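Local coordinates for chromosome segregation protein smc (Pyrococcus furiosus, PDB 3KTA) that probably acts in chromosome condensation and partitioning, its two termini joining into an ABC-type ATPase domain whose C-terminal half is this chain, at residues R18-I23 with A33-E38; A25-G30 with K105-L110; Y90-I95 with S118-I123; L99-V104 with T124-M129. One frame throughout, in Å; residues are numbered along the deposited sequence.

Interaction 1. Residues R18-I23 with A33-E38; sequences RNFSEI and ARLILE
S21 and A33 mark the closest backbone approach, with strand 33-37 running back nearly antiparallel to helix 18-23: the short axes pass 7.1 Å apart with their directions at 161°. This is a helix-turn-strand unit, in which helix 4-27 ends and the chain folds back as the first strand of the antiparallel pair 32-37 and 48-53. F20 carries the apolar half. Its CG stands anti to the backbone N (chi1 172°), and the ring is set against the strand, where L35 CD2 lies over one face, offset toward the rim, 3.6 Å from the F20 ring centroid in a CH-pi contact. A33 CB adds a touch at 3.5 Å from F20 CE2. The small methyl suits this place because it lets the strand come close to the phenyl group, while I50 on the strand side and A76 and A80 of helix 67-84 also touch F20, making it part of a buried core. At the outer flank R34 starts out away from the helix, and its NH2 forms a salt bridge with E51 on the neighbouring strand. The polar half belongs to S21, whose short side chain lets OG reach the strand backbone. This OG donates to A33 O at 2.6 Å, lying in the carbonyl plane. Two waters widen this grip. Water 1 accepts from A33 N and donates to S21 O, so that a helix carbonyl and a strand amide share one molecule. Water 2 accepts from L35 N at 3.0 Å and donates to S21 OG at 2.8 Å, making the serine oxygen both donor and acceptor.

Interaction 2. Residues A25-G30 with K105-L110; sequences AKLSPG and KRVADL
L27, at the end of helix 4-27, meets R106 on helix 101-114, the crossover helix of the beta-alpha-beta unit in this half of the ATPase domain. The leucine side chain packs against the helix: L27 CD2 lies 3.7 Å from R106 O and 4.1 Å from both V107 CG2 and L110 CD2. L27 and L110 cross at about a right angle, and these branched residues fill the buried side beside helix 67-84, whose L72, L75 and F79 also touch V107 or L110. The polar side is made by R106. Its chain bends at chi3 (-76°), which turns NE toward the end of the neighbouring helix. NE donates to L27 O at 2.9 Å, from above the carbonyl plane, just where the chain leaves the helix at S28. P29 meets the arginine tip to tip, its CD 3.4 Å above one guanidinium face, toward the rim, so an apolar contact and a bond both restrain the group. NH2 bonds to N103 of the same helix. An alanine in place of R106 would probably leave L27 O and N103 OD1 without this donor and P29 without the flat group it rests on. Arginine suits the position because its length carries NE to the L27 carbonyl and still leaves a flat end for P29 and N103. The contact is a helix-helix packing, in which the crossover helix of a P-loop ATPase beta-alpha-beta unit is tied to the end of a preceding helix.

Interaction 3. Residues Y90-I95 with S118-I123; sequences YLFDEI and SQFIVI
Y90 and F120 head a parallel ladder in which strand 90-93, whose sequence leads into D93 and E94 as a Walker B motif, lies beside strand 119-123. Five backbone hydrogen bonds alternate in direction: Y90 N to Q119 O, I121 N to Y90 O, F92 N to I121 O, I123 N to F92 O, and E94 N to I123 O at 2.8 Å. Water 3 donates to I123 O and accepts from I95 N, continuing the pairing past the strand end. On one face Y90, F92 and F120 form an aromatic cluster. The Y90 and F120 rings lie near parallel but slid apart, centroids 5.0 Å apart, whereas the F92 ring is oblique to that of F120, with F92 CE2 3.8 Å from F120 CD2. V122 CG2 fills in beside F92. On the other face L91 CD1 touches I121 CG2, and I123 CD1 lies 3.5 Å from D93 CG. D93 OD2 binds S40 OG of the partner chain, into which the sheet runs on. The side chain of D93 is about 4 Å from a bound magnesium ion, and E94 lines the bis(adenosine)-5'-pentaphosphate pocket. Backbone bonds and apolar faces fix the strand ends, so these acidic residues are probably held in place at the nucleotide site.

Interaction 4. Residues L99-V104 with T124-M129; sequences LDDANV and TLRDVM
R126, just before helix 127-130, reaches across to L99 and D101 at the start of helix 101-114, and its guanidinium accounts for the direct hydrogen bonds between them. NH1 and NH2 both donate to L99 O, each at 2.9 Å and with the oxygen in the guanidinium plane, so one carbonyl is gripped end-on by two donors. NH2 also gives a nearly straight bond to D101 OD1, at 2.8 Å and 173°, which is a salt bridge. NE is satisfied by water 4, which lies at 2.7 Å from both D101 OD1 and D127 OD1. Water 5 links D101 OD2 with D127 OD1, so the two neighbouring carboxylates, probably eased by the arginine charge, share solvent. Bends at chi2 and chi3 (-71° and -70°) bring CD and NE of R126 round. The guanidinium meets L99 O and D101 OD1 at its edge, while V104 CG2 lies over one of its faces, 3.6 Å from R126 NH2. V104 CG1 packs on V128 CG2 at 3.5 Å and on CB of the selenomethionine M129. D100 OD1 takes the amide of N103 as an N-cap, and T124 OG1 takes that of R126 as an ST turn, while bonding also to D96. A leucine in place of R126 would probably leave L99 O and D101 OD1 without these donors and let the loop and helix start shift. The two places correspond to the D-loop and probably the H-loop of ABC ATPases, which this arginine ties together here.

In the fold
From the N terminus, interaction 1 closes a short loop as the end region of helix 4-27 meets the strand that follows it. Interaction 2 begins inside that loop, so the two cross; it reaches 75 residues on, from the last turn of the same helix to helix 101-114. Interactions 3 and 4 both begin within the long loop of interaction 2 and end beyond it, and they cross each other as well: strand with strand, then helix start with the following turn. Interaction 1 is in series with both. I23 touches L110, joining 1 to 2, while M129 meets I95 and V107 and so joins interactions 2, 3 and 4 in one core, of which interaction 3 reaches the nucleotide.

Interaction 1. Residues R18-I23 with A33-E38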
# COMPACT_ATOMS: atom_id res chain seq x y z
N ARG B 18 -3.33 22.25 -0.33
CA ARG B 18 -2.04 22.94 -0.23
C ARG B 18 -0.91 21.90 -0.23
O ARG B 18 0.11 22.06 -0.93
CB ARG B 18 -1.97 23.83 1.01
CG ARG B 18 -0.59 24.48 1.19
CD ARG B 18 -0.58 25.50 2.31
N ASN B 19 -1.11 20.82 0.52
CA ASN B 19 -0.15 19.72 0.54
C ASN B 19 0.11 19.19 -0.87
O ASN B 19 1.26 18.94 -1.26
CB ASN B 19 -0.64 18.55 1.42
CG ASN B 19 -0.64 18.89 2.93
OD1 ASN B 19 -0.10 19.91 3.37
ND2 ASN B 19 -1.26 18.02 3.72
N PHE B 20 -0.97 18.97 -1.62
CA PHE B 20 -0.85 18.39 -2.94
C PHE B 20 -0.04 19.27 -3.87
O PHE B 20 0.85 18.80 -4.60
CB PHE B 20 -2.25 18.16 -3.53
CG PHE B 20 -2.23 17.73 -4.97
CD1 PHE B 20 -1.93 16.41 -5.33
CD2 PHE B 20 -2.57 18.63 -5.97
CE1 PHE B 20 -1.93 16.02 -6.65
CE2 PHE B 20 -2.56 18.24 -7.31
CZ PHE B 20 -2.25 16.94 -7.64
N SER B 21 -0.34 20.56 -3.86
CA SER B 21 0.41 21.50 -4.70
C SER B 21 1.91 21.51 -4.33
O SER B 21 2.76 21.45 -5.22
CB SER B 21 -0.21 22.90 -4.62
OG SER B 21 -1.49 22.89 -5.23
N GLU B 22 2.22 21.56 -3.04
CA GLU B 22 3.61 21.59 -2.61
C GLU B 22 4.33 20.29 -3.00
O GLU B 22 5.45 20.30 -3.53
CB GLU B 22 3.71 21.83 -1.11
CG GLU B 22 3.24 23.22 -0.69
CD GLU B 22 3.25 23.43 0.80
OE1 GLU B 22 3.57 22.49 1.55
OE2 GLU B 22 2.93 24.56 1.23
N ILE B 23 3.68 19.16 -2.74
CA ILE B 23 4.29 17.88 -3.04
C ILE B 23 4.46 17.66 -4.54
O ILE B 23 5.50 17.17 -4.98
CB ILE B 23 3.50 16.71 -2.40
CG1 ILE B 23 3.56 16.84 -0.88
CG2 ILE B 23 4.07 15.37 -2.86
CD1 ILE B 23 2.59 15.93 -0.13
N ALA B 33 0.63 21.83 -9.74
CA ALA B 33 -0.68 21.20 -9.86
C ALA B 33 -1.62 21.69 -8.77
O ALA B 33 -1.18 22.20 -7.74
CB ALA B 33 -0.55 19.68 -9.81
N ARG B 34 -2.92 21.54 -9.02
CA ARG B 34 -3.96 21.98 -8.09
C ARG B 34 -5.06 20.95 -7.94
O ARG B 34 -5.35 20.18 -8.87
CB ARG B 34 -4.64 23.27 -8.58
CG ARG B 34 -3.82 24.53 -8.55
CD ARG B 34 -4.73 25.72 -8.88
NE ARG B 34 -5.38 25.57 -10.19
CZ ARG B 34 -6.65 25.86 -10.44
NH1 ARG B 34 -7.45 26.31 -9.48
NH2 ARG B 34 -7.14 25.68 -11.67
N LEU B 35 -5.68 20.94 -6.77
CA LEU B 35 -6.97 20.28 -6.56
C LEU B 35 -8.06 21.34 -6.70
O LEU B 35 -7.93 22.46 -6.20
CB LEU B 35 -7.06 19.65 -5.17
CG LEU B 35 -6.00 18.60 -4.80
CD1 LEU B 35 -6.37 17.96 -3.48
CD2 LEU B 35 -5.85 17.55 -5.89
N ILE B 36 -9.15 20.98 -7.37
CA ILE B 36 -10.24 21.92 -7.61
C ILE B 36 -11.57 21.28 -7.26
O ILE B 36 -11.88 20.20 -7.74
CB ILE B 36 -10.27 22.31 -9.09
CG1 ILE B 36 -8.90 22.83 -9.53
CG2 ILE B 36 -11.37 23.34 -9.36
CD1 ILE B 36 -8.77 23.00 -11.02
N LEU B 37 -12.36 21.94 -6.41
CA LEU B 37 -13.72 21.47 -6.14
C LEU B 37 -14.61 21.87 -7.32
O LEU B 37 -14.61 23.03 -7.72
CB LEU B 37 -14.26 22.06 -4.84
CG LEU B 37 -13.60 21.54 -3.56
CD1 LEU B 37 -14.01 22.33 -2.33
CD2 LEU B 37 -13.91 20.05 -3.36
N GLU B 38 -15.33 20.91 -7.88
CA GLU B 38 -16.19 21.19 -9.03
C GLU B 38 -17.26 22.20 -8.65
O GLU B 38 -17.71 23.00 -9.49
CB GLU B 38 -16.86 19.91 -9.52
CG GLU B 38 -15.92 18.96 -10.24
CD GLU B 38 -16.65 17.79 -10.85
OE1 GLU B 38 -17.79 17.52 -10.44
OE2 GLU B 38 -16.07 17.14 -11.75
O HOH W 1 2.11 22.88 -7.40
O HOH W 2 -4.27 22.68 -4.83

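Interaction 2. Residues A25-G30 with K105-L110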
# COMPACT_ATOMS: atom_id res chain seq x y z
N ALA B 25 4.97 19.89 -6.81
CA ALA B 25 6.08 20.74 -7.25
C ALA B 25 7.43 20.15 -6.84
O ALA B 25 8.41 20.27 -7.56
CB ALA B 25 5.93 22.16 -6.70
N LYS B 26 7.46 19.50 -5.68
CA LYS B 26 8.67 18.82 -5.21
C LYS B 26 9.02 17.62 -6.09
O LYS B 26 10.18 17.45 -6.49
CB LYS B 26 8.47 18.36 -3.76
CG LYS B 26 9.71 17.83 -3.06
CD LYS B 26 9.57 17.98 -1.54
CE LYS B 26 8.30 17.29 -1.03
NZ LYS B 26 8.17 17.37 0.46
N LEU B 27 8.03 16.80 -6.39
CA LEU B 27 8.24 15.59 -7.17
C LEU B 27 8.56 15.90 -8.64
O LEU B 27 9.29 15.16 -9.29
CB LEU B 27 7.03 14.66 -7.09
CG LEU B 27 6.75 14.06 -5.71
CD1 LEU B 27 5.50 13.18 -5.76
CD2 LEU B 27 7.96 13.26 -5.21
N SER B 28 7.97 16.97 -9.15
CA SER B 28 8.23 17.43 -10.52
C SER B 28 8.76 18.87 -10.54
O SER B 28 8.00 19.81 -10.77
CB SER B 28 6.96 17.35 -11.37
OG SER B 28 6.57 16.01 -11.55
N PRO B 29 10.06 19.04 -10.30
CA PRO B 29 10.63 20.39 -10.25
C PRO B 29 10.27 21.19 -11.50
O PRO B 29 10.35 20.67 -12.62
CB PRO B 29 12.14 20.13 -10.17
CG PRO B 29 12.24 18.79 -9.49
CD PRO B 29 11.06 18.00 -10.02
N GLY B 30 9.84 22.44 -11.31
CA GLY B 30 9.43 23.28 -12.41
C GLY B 30 7.97 23.11 -12.81
O GLY B 30 7.45 23.87 -13.64
N LYS B 105 13.93 8.66 -7.12
CA LYS B 105 14.65 9.18 -5.96
C LYS B 105 13.81 10.19 -5.18
O LYS B 105 13.81 10.18 -3.94
CB LYS B 105 15.99 9.82 -6.36
CG LYS B 105 16.86 10.34 -5.20
CD LYS B 105 17.10 9.25 -4.15
CE LYS B 105 18.25 9.62 -3.19
NZ LYS B 105 18.13 10.97 -2.60
N ARG B 106 13.10 11.06 -5.89
CA ARG B 106 12.30 12.07 -5.22
C ARG B 106 11.15 11.40 -4.47
O ARG B 106 10.81 11.81 -3.35
CB ARG B 106 11.80 13.15 -6.19
CG ARG B 106 12.96 14.05 -6.64
CD ARG B 106 12.49 15.26 -7.41
NE ARG B 106 12.09 14.92 -8.77
CZ ARG B 106 12.90 14.97 -9.82
NH1 ARG B 106 14.18 15.34 -9.68
NH2 ARG B 106 12.44 14.63 -11.01
N VAL B 107 10.59 10.36 -5.07
CA VAL B 107 9.55 9.60 -4.37
C VAL B 107 10.11 8.91 -3.12
O VAL B 107 9.50 8.95 -2.04
CB VAL B 107 8.86 8.60 -5.32
CG1 VAL B 107 7.92 7.65 -4.54
CG2 VAL B 107 8.08 9.37 -6.35
N ALA B 108 11.28 8.29 -3.26
CA ALA B 108 11.93 7.62 -2.15
C ALA B 108 12.26 8.60 -1.01
O ALA B 108 12.10 8.27 0.17
CB ALA B 108 13.20 6.92 -2.63
N ASP B 109 12.69 9.81 -1.35
CA ASP B 109 12.95 10.83 -0.34
C ASP B 109 11.67 11.21 0.40
O ASP B 109 11.69 11.43 1.61
CB ASP B 109 13.56 12.08 -0.96
CG ASP B 109 15.01 11.89 -1.39
OD1 ASP B 109 15.59 10.81 -1.13
OD2 ASP B 109 15.55 12.83 -1.99
N LEU B 110 10.56 11.29 -0.32
CA LEU B 110 9.26 11.62 0.28
C LEU B 110 8.80 10.48 1.19
O LEU B 110 8.24 10.71 2.27
CB LEU B 110 8.24 11.89 -0.82
CG LEU B 110 6.79 12.19 -0.43
CD1 LEU B 110 6.71 13.36 0.51
CD2 LEU B 110 6.00 12.44 -1.71

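Interaction 3. Residues Y90-I95 with S118-I123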
# COMPACT_ATOMS: atom_id res chain seq x y z
N TYR B 90 1.32 2.07 4.82
CA TYR B 90 1.08 2.12 3.38
C TYR B 90 1.76 0.90 2.79
O TYR B 90 2.85 0.53 3.24
CB TYR B 90 1.68 3.41 2.77
CG TYR B 90 0.93 4.61 3.26
CD1 TYR B 90 1.19 5.13 4.52
CD2 TYR B 90 -0.09 5.19 2.50
CE1 TYR B 90 0.46 6.19 5.02
CE2 TYR B 90 -0.82 6.26 2.99
CZ TYR B 90 -0.54 6.76 4.25
OH TYR B 90 -1.26 7.80 4.75
N LEU B 91 1.11 0.28 1.82
CA LEU B 91 1.68 -0.85 1.10
C LEU B 91 1.72 -0.46 -0.36
O LEU B 91 0.69 -0.15 -0.95
CB LEU B 91 0.84 -2.10 1.29
CG LEU B 91 1.22 -3.30 0.43
CD1 LEU B 91 2.59 -3.84 0.80
CD2 LEU B 91 0.17 -4.37 0.65
N PHE B 92 2.93 -0.39 -0.91
CA PHE B 92 3.12 0.06 -2.29
C PHE B 92 3.80 -1.07 -3.05
O PHE B 92 4.92 -1.44 -2.72
CB PHE B 92 4.06 1.26 -2.35
CG PHE B 92 3.52 2.55 -1.77
CD1 PHE B 92 2.15 2.79 -1.66
CD2 PHE B 92 4.41 3.55 -1.41
CE1 PHE B 92 1.69 4.01 -1.15
CE2 PHE B 92 3.96 4.77 -0.90
CZ PHE B 92 2.60 5.01 -0.77
N ASP B 93 3.17 -1.57 -4.10
CA ASP B 93 3.75 -2.66 -4.91
C ASP B 93 4.21 -2.18 -6.30
O ASP B 93 3.39 -1.97 -7.19
CB ASP B 93 2.71 -3.76 -5.06
CG ASP B 93 3.29 -5.07 -5.58
OD1 ASP B 93 4.44 -5.07 -6.10
OD2 ASP B 93 2.60 -6.10 -5.45
N GLU B 94 5.52 -2.00 -6.46
CA GLU B 94 6.11 -1.55 -7.72
C GLU B 94 5.45 -0.27 -8.28
O GLU B 94 5.11 -0.18 -9.46
CB GLU B 94 6.21 -2.70 -8.74
CG GLU B 94 7.06 -3.83 -8.23
CD GLU B 94 7.38 -4.87 -9.28
OE1 GLU B 94 7.27 -6.07 -8.96
OE2 GLU B 94 7.77 -4.49 -10.42
N ILE B 95 5.34 0.73 -7.41
CA ILE B 95 4.70 2.00 -7.76
C ILE B 95 5.64 2.85 -8.58
O ILE B 95 5.24 3.89 -9.10
CB ILE B 95 4.25 2.80 -6.52
CG1 ILE B 95 5.43 3.00 -5.54
CG2 ILE B 95 3.06 2.12 -5.84
CD1 ILE B 95 5.40 4.32 -4.80
N SER B 118 4.26 7.44 9.45
CA SER B 118 3.55 6.23 9.02
C SER B 118 4.56 5.14 8.67
O SER B 118 5.70 5.44 8.29
CB SER B 118 2.69 6.50 7.78
OG SER B 118 1.69 7.48 8.03
N GLN B 119 4.12 3.89 8.72
CA GLN B 119 4.91 2.76 8.26
C GLN B 119 4.74 2.61 6.74
O GLN B 119 3.63 2.78 6.22
CB GLN B 119 4.43 1.50 8.98
CG GLN B 119 5.10 0.20 8.53
CD GLN B 119 4.59 -0.96 9.37
OE1 GLN B 119 3.37 -1.15 9.51
NE2 GLN B 119 5.50 -1.72 9.95
N PHE B 120 5.83 2.31 6.04
CA PHE B 120 5.79 2.06 4.60
C PHE B 120 6.38 0.71 4.28
O PHE B 120 7.50 0.41 4.72
CB PHE B 120 6.56 3.17 3.86
CG PHE B 120 5.85 4.47 3.84
CD1 PHE B 120 5.95 5.35 4.91
CD2 PHE B 120 5.02 4.80 2.77
CE1 PHE B 120 5.27 6.55 4.89
CE2 PHE B 120 4.32 5.99 2.76
CZ PHE B 120 4.44 6.86 3.82
N ILE B 121 5.64 -0.08 3.50
CA ILE B 121 6.15 -1.36 3.02
C ILE B 121 6.11 -1.29 1.51
O ILE B 121 5.04 -1.12 0.91
CB ILE B 121 5.26 -2.53 3.50
CG1 ILE B 121 5.27 -2.61 5.02
CG2 ILE B 121 5.73 -3.86 2.88
CD1 ILE B 121 4.10 -3.40 5.58
N VAL B 122 7.28 -1.38 0.88
CA VAL B 122 7.39 -1.07 -0.54
C VAL B 122 8.08 -2.21 -1.27
O VAL B 122 9.21 -2.54 -0.96
CB VAL B 122 8.23 0.22 -0.73
CG1 VAL B 122 8.38 0.55 -2.22
CG2 VAL B 122 7.60 1.41 0.01
N ILE B 123 7.38 -2.79 -2.25
CA ILE B 123 7.99 -3.79 -3.11
C ILE B 123 8.59 -3.09 -4.32
O ILE B 123 7.91 -2.27 -4.94
CB ILE B 123 6.95 -4.78 -3.61
CG1 ILE B 123 6.36 -5.57 -2.44
CG2 ILE B 123 7.60 -5.72 -4.65
CD1 ILE B 123 5.04 -6.28 -2.76
O HOH W 3 7.66 0.53 -5.62

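Interaction 4. Residues L99-V104 with T124-M129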
# COMPACT_ATOMS: atom_id res chain seq x y z
N LEU B 99 8.82 5.27 -14.11
CA LEU B 99 9.49 6.48 -13.66
C LEU B 99 10.99 6.34 -13.80
O LEU B 99 11.55 5.28 -13.53
CB LEU B 99 9.16 6.79 -12.19
CG LEU B 99 7.72 7.15 -11.85
CD1 LEU B 99 7.54 7.18 -10.34
CD2 LEU B 99 7.36 8.49 -12.45
N ASP B 100 11.65 7.42 -14.22
CA ASP B 100 13.10 7.36 -14.34
C ASP B 100 13.76 7.49 -12.97
O ASP B 100 13.09 7.74 -11.96
CB ASP B 100 13.63 8.38 -15.37
CG ASP B 100 13.49 9.83 -14.93
OD1 ASP B 100 13.08 10.12 -13.79
OD2 ASP B 100 13.83 10.72 -15.75
N ASP B 101 15.07 7.28 -12.89
CA ASP B 101 15.74 7.33 -11.60
C ASP B 101 15.57 8.65 -10.85
O ASP B 101 15.43 8.67 -9.63
CB ASP B 101 17.24 7.02 -11.74
CG ASP B 101 17.54 5.54 -11.88
OD1 ASP B 101 16.60 4.71 -11.92
OD2 ASP B 101 18.74 5.20 -11.93
N ALA B 102 15.58 9.77 -11.58
CA ALA B 102 15.48 11.07 -10.95
C ALA B 102 14.17 11.18 -10.18
O ALA B 102 14.14 11.65 -9.05
CB ALA B 102 15.56 12.18 -11.98
N ASN B 103 13.10 10.74 -10.82
CA ASN B 103 11.79 10.79 -10.20
C ASN B 103 11.60 9.76 -9.08
O ASN B 103 10.99 10.07 -8.04
CB ASN B 103 10.71 10.65 -11.26
CG ASN B 103 10.50 11.93 -12.03
OD1 ASN B 103 10.17 12.96 -11.45
ND2 ASN B 103 10.71 11.89 -13.34
N VAL B 104 12.08 8.55 -9.30
CA VAL B 104 12.03 7.55 -8.22
C VAL B 104 12.76 8.04 -6.96
O VAL B 104 12.27 7.87 -5.85
CB VAL B 104 12.59 6.18 -8.68
CG1 VAL B 104 12.64 5.21 -7.51
CG2 VAL B 104 11.73 5.60 -9.81
N THR B 124 9.85 -3.37 -4.63
CA THR B 124 10.54 -2.61 -5.68
C THR B 124 11.71 -3.38 -6.29
O THR B 124 12.33 -4.22 -5.63
CB THR B 124 11.05 -1.26 -5.14
OG1 THR B 124 11.68 -0.51 -6.20
CG2 THR B 124 12.05 -1.46 -4.01
N LEU B 125 11.98 -3.09 -7.57
CA LEU B 125 13.14 -3.64 -8.27
C LEU B 125 14.18 -2.53 -8.48
O LEU B 125 15.21 -2.75 -9.13
CB LEU B 125 12.73 -4.20 -9.64
CG LEU B 125 11.77 -5.39 -9.64
CD1 LEU B 125 11.64 -5.95 -11.05
CD2 LEU B 125 12.23 -6.45 -8.66
N ARG B 126 13.92 -1.35 -7.92
CA ARG B 126 14.74 -0.17 -8.20
C ARG B 126 15.71 0.17 -7.06
O ARG B 126 15.29 0.52 -5.93
CB ARG B 126 13.87 1.05 -8.49
CG ARG B 126 12.85 0.82 -9.60
CD ARG B 126 13.53 0.72 -10.98
NE ARG B 126 14.06 2.01 -11.39
CZ ARG B 126 13.33 2.97 -11.96
NH1 ARG B 126 12.04 2.78 -12.20
NH2 ARG B 126 13.90 4.13 -12.28
N ASP B 127 17.00 0.12 -7.37
CA ASP B 127 18.02 0.51 -6.41
C ASP B 127 17.79 1.88 -5.77
O ASP B 127 17.97 2.03 -4.57
CB ASP B 127 19.43 0.39 -7.00
CG ASP B 127 19.59 1.09 -8.35
OD1 ASP B 127 18.81 2.00 -8.70
OD2 ASP B 127 20.53 0.72 -9.08
N VAL B 128 17.40 2.88 -6.57
CA VAL B 128 17.24 4.23 -6.05
C VAL B 128 16.02 4.34 -5.14
O VAL B 128 15.91 5.30 -4.38
CB VAL B 128 17.20 5.30 -7.16
CG1 VAL B 128 18.52 5.32 -7.89
CG2 VAL B 128 16.10 5.00 -8.14
N MSE B 129 15.10 3.38 -5.23
CA MSE B 129 13.99 3.31 -4.30
C MSE B 129 14.40 2.68 -2.97
O MSE B 129 13.96 3.16 -1.91
CB MSE B 129 12.80 2.52 -4.88
CG MSE B 129 11.64 2.31 -3.88
SE MSE B 129 10.73 3.95 -3.36
CE MSE B 129 9.41 3.95 -4.79
O HOH W 4 16.82 2.41 -10.48
O HOH W 5 19.42 2.80 -11.29